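Local structure of D-methionine-binding lipoprotein MetQ (Escherichia coli, 4YAH) at residues N73-S77 with R99-L103. The protein binds methionine as the substrate-binding lipoprotein of an ATP-driven ABC transport system that carries D-methionine into the cell. Residues are numbered along the deposited sequence; the frame is centred on the assembly and turned at random.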
ATOM      1  N   ASN A  73      -2.093  -4.179  12.205  1.00 16.38           N
ATOM      2  CA  ASN A  73      -3.461  -4.520  12.566  1.00 17.40           C
ATOM      3  C   ASN A  73      -3.514  -5.326  13.872  1.00 19.05           C
ATOM      4  O   ASN A  73      -4.454  -5.167  14.651  1.00 19.94           O
ATOM      5  CB  ASN A  73      -4.155  -5.273  11.431  1.00 20.17           C
ATOM      6  CG  ASN A  73      -4.701  -4.346  10.381  1.00 17.26           C
ATOM      7  OD1 ASN A  73      -4.917  -3.154  10.622  1.00 17.27           O
ATOM      8  ND2 ASN A  73      -4.943  -4.886   9.198  1.00 17.24           N
ATOM      9  N   GLU A  74      -2.509  -6.168  14.120  1.00 20.95           N
ATOM     10  CA  GLU A  74      -2.407  -6.878  15.406  1.00 18.79           C
ATOM     11  C   GLU A  74      -2.297  -5.888  16.556  1.00 20.42           C
ATOM     12  O   GLU A  74      -2.982  -6.016  17.578  1.00 22.02           O
ATOM     13  CB  GLU A  74      -1.194  -7.815  15.428  1.00 24.45           C
ATOM     14  CG  GLU A  74      -1.249  -8.937  14.400  1.00 29.57           C
ATOM     15  CD  GLU A  74      -0.202 -10.026  14.640  1.00 36.69           C
ATOM     16  OE1 GLU A  74       0.635  -9.871  15.563  1.00 38.44           O
ATOM     17  OE2 GLU A  74      -0.228 -11.043  13.908  1.00 31.75           O
ATOM     18  N   ALA A  75      -1.440  -4.893  16.372  1.00 21.12           N
ATOM     19  CA  ALA A  75      -1.191  -3.885  17.390  1.00 19.57           C
ATOM     20  C   ALA A  75      -2.467  -3.113  17.688  1.00 21.49           C
ATOM     21  O   ALA A  75      -2.795  -2.835  18.831  1.00 20.94           O
ATOM     22  CB  ALA A  75      -0.089  -2.947  16.928  1.00 23.46           C
ATOM     23  N   LEU A  76      -3.183  -2.759  16.638  1.00 16.02           N
ATOM     24  CA  LEU A  76      -4.436  -2.031  16.782  1.00 17.18           C
ATOM     25  C   LEU A  76      -5.480  -2.866  17.509  1.00 20.73           C
ATOM     26  O   LEU A  76      -6.122  -2.385  18.432  1.00 22.97           O
ATOM     27  CB  LEU A  76      -4.957  -1.621  15.405  1.00 17.94           C
ATOM     28  CG  LEU A  76      -6.301  -0.914  15.369  1.00 18.10           C
ATOM     29  CD1 LEU A  76      -6.287   0.335  16.237  1.00 16.34           C
ATOM     30  CD2 LEU A  76      -6.681  -0.576  13.938  1.00 20.16           C
ATOM     31  N   SER A  77      -5.647  -4.112  17.081  1.00 20.19           N
ATOM     32  CA  SER A  77      -6.638  -5.013  17.656  1.00 22.29           C
ATOM     33  C   SER A  77      -6.391  -5.223  19.149  1.00 24.84           C
ATOM     34  O   SER A  77      -7.326  -5.257  19.953  1.00 26.17           O
ATOM     35  CB  SER A  77      -6.613  -6.355  16.938  1.00 27.10           C
ATOM     36  OG  SER A  77      -7.554  -7.235  17.516  1.00 28.99           O
ATOM     37  N   ARG A  99      -8.453 -12.852  10.041  1.00 24.27           N
ATOM     38  CA  ARG A  99      -7.971 -12.693  11.420  1.00 25.57           C
ATOM     39  C   ARG A  99      -9.093 -12.421  12.413  1.00 24.03           C
ATOM     40  O   ARG A  99      -8.902 -12.545  13.611  1.00 26.34           O
ATOM     41  CB  ARG A  99      -6.942 -11.561  11.514  1.00 26.72           C
ATOM     42  CG  ARG A  99      -5.722 -11.732  10.607  1.00 29.03           C
ATOM     43  CD  ARG A  99      -4.884 -12.946  10.967  1.00 38.01           C
ATOM     44  NE  ARG A  99      -4.446 -12.940  12.365  1.00 44.17           N
ATOM     45  CZ  ARG A  99      -3.333 -12.356  12.814  1.00 48.86           C
ATOM     46  NH1 ARG A  99      -2.520 -11.708  11.990  1.00 35.44           N
ATOM     47  NH2 ARG A  99      -3.030 -12.417  14.102  1.00 44.74           N
ATOM     48  N   GLY A 100     -10.255 -12.025  11.913  1.00 22.72           N
ATOM     49  CA  GLY A 100     -11.422 -11.886  12.762  1.00 21.87           C
ATOM     50  C   GLY A 100     -11.437 -10.606  13.578  1.00 22.78           C
ATOM     51  O   GLY A 100     -12.189 -10.495  14.555  1.00 28.44           O
ATOM     52  N   TYR A 101     -10.621  -9.633  13.179  1.00 25.42           N
ATOM     53  CA  TYR A 101     -10.579  -8.327  13.849  1.00 25.44           C
ATOM     54  C   TYR A 101     -11.890  -7.566  13.686  1.00 25.90           C
ATOM     55  O   TYR A 101     -12.631  -7.796  12.732  1.00 24.14           O
ATOM     56  CB  TYR A 101      -9.473  -7.439  13.283  1.00 24.31           C
ATOM     57  CG  TYR A 101      -8.087  -7.994  13.270  1.00 28.86           C
ATOM     58  CD1 TYR A 101      -7.557  -8.632  14.380  1.00 26.48           C
ATOM     59  CD2 TYR A 101      -7.287  -7.846  12.138  1.00 26.97           C
ATOM     60  CE1 TYR A 101      -6.256  -9.118  14.367  1.00 28.06           C
ATOM     61  CE2 TYR A 101      -5.990  -8.330  12.111  1.00 31.47           C
ATOM     62  CZ  TYR A 101      -5.483  -8.959  13.233  1.00 27.28           C
ATOM     63  OH  TYR A 101      -4.204  -9.448  13.221  1.00 30.96           O
ATOM     64  N   LYS A 102     -12.151  -6.639  14.609  1.00 24.66           N
ATOM     65  CA  LYS A 102     -13.274  -5.712  14.473  1.00 22.39           C
ATOM     66  C   LYS A 102     -12.737  -4.299  14.257  1.00 26.02           C
ATOM     67  O   LYS A 102     -12.683  -3.473  15.168  1.00 24.05           O
ATOM     68  CB  LYS A 102     -14.186  -5.790  15.709  1.00 26.45           C
ATOM     69  CG  LYS A 102     -14.844  -7.163  15.887  1.00 33.07           C
ATOM     70  CD  LYS A 102     -15.670  -7.565  14.666  1.00 49.57           C
ATOM     71  CE  LYS A 102     -16.439  -8.857  14.897  1.00 63.03           C
ATOM     72  NZ  LYS A 102     -17.466  -8.726  15.969  1.00 77.01           N
ATOM     73  N   LEU A 103     -12.309  -4.050  13.024  1.00 18.62           N
ATOM     74  CA  LEU A 103     -11.714  -2.781  12.654  1.00 17.93           C
ATOM     75  C   LEU A 103     -12.570  -2.105  11.630  1.00 20.64           C
ATOM     76  O   LEU A 103     -13.270  -2.773  10.868  1.00 22.37           O
ATOM     77  CB  LEU A 103     -10.321  -2.964  12.071  1.00 20.36           C
ATOM     78  CG  LEU A 103      -9.373  -3.878  12.825  1.00 17.58           C
ATOM     79  CD1 LEU A 103      -8.042  -3.965  12.107  1.00 22.76           C
ATOM     80  CD2 LEU A 103      -9.163  -3.403  14.249  1.00 20.32           C
TER
HETATM   81  O   HOH W   1     -10.205  -6.419  16.875  1.00 20.71           O
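The CA-to-CB bond of N73 points toward R99-L103, and the side chain meets two residues there: its CB lies 3.6 Å from CE2 of Y101, and its OD1 approaches CD1 of L103 at 3.6 Å. Its amide end is held mainly by other residues, ND2 bonding to Q95 and to the methionine-pocket residue Q87 and OD1 to N84, while its backbone O sits over one face of the Y101 ring. One residue on, E74 extends past the tyrosine, with CG 3.2 Å from Y101 OH, and its OE2 receives hydrogen bonds from both R99 NH1 and R99 NH2 (3.1 Å each), a salt bridge made at the edge of the guanidinium. The contact thus joins helix 71-78 to the loop between helix 89-99 and strand 103-111, in one of the two α/β lobes of a periplasmic-binding-protein fold; G100, the first residue past the helix to leave helical geometry, has positive phi, a conformation that favours glycine. L76 packs its CD2 against L103 CD2 at 3.8 Å, and both leucines also touch V232 of the neighbouring strand 229-234. At S77, OG lies 3.4 Å from Y101 CD1 and hydrogen-bonds a water (2.8 Å) that accepts from K102 N (3.0 Å).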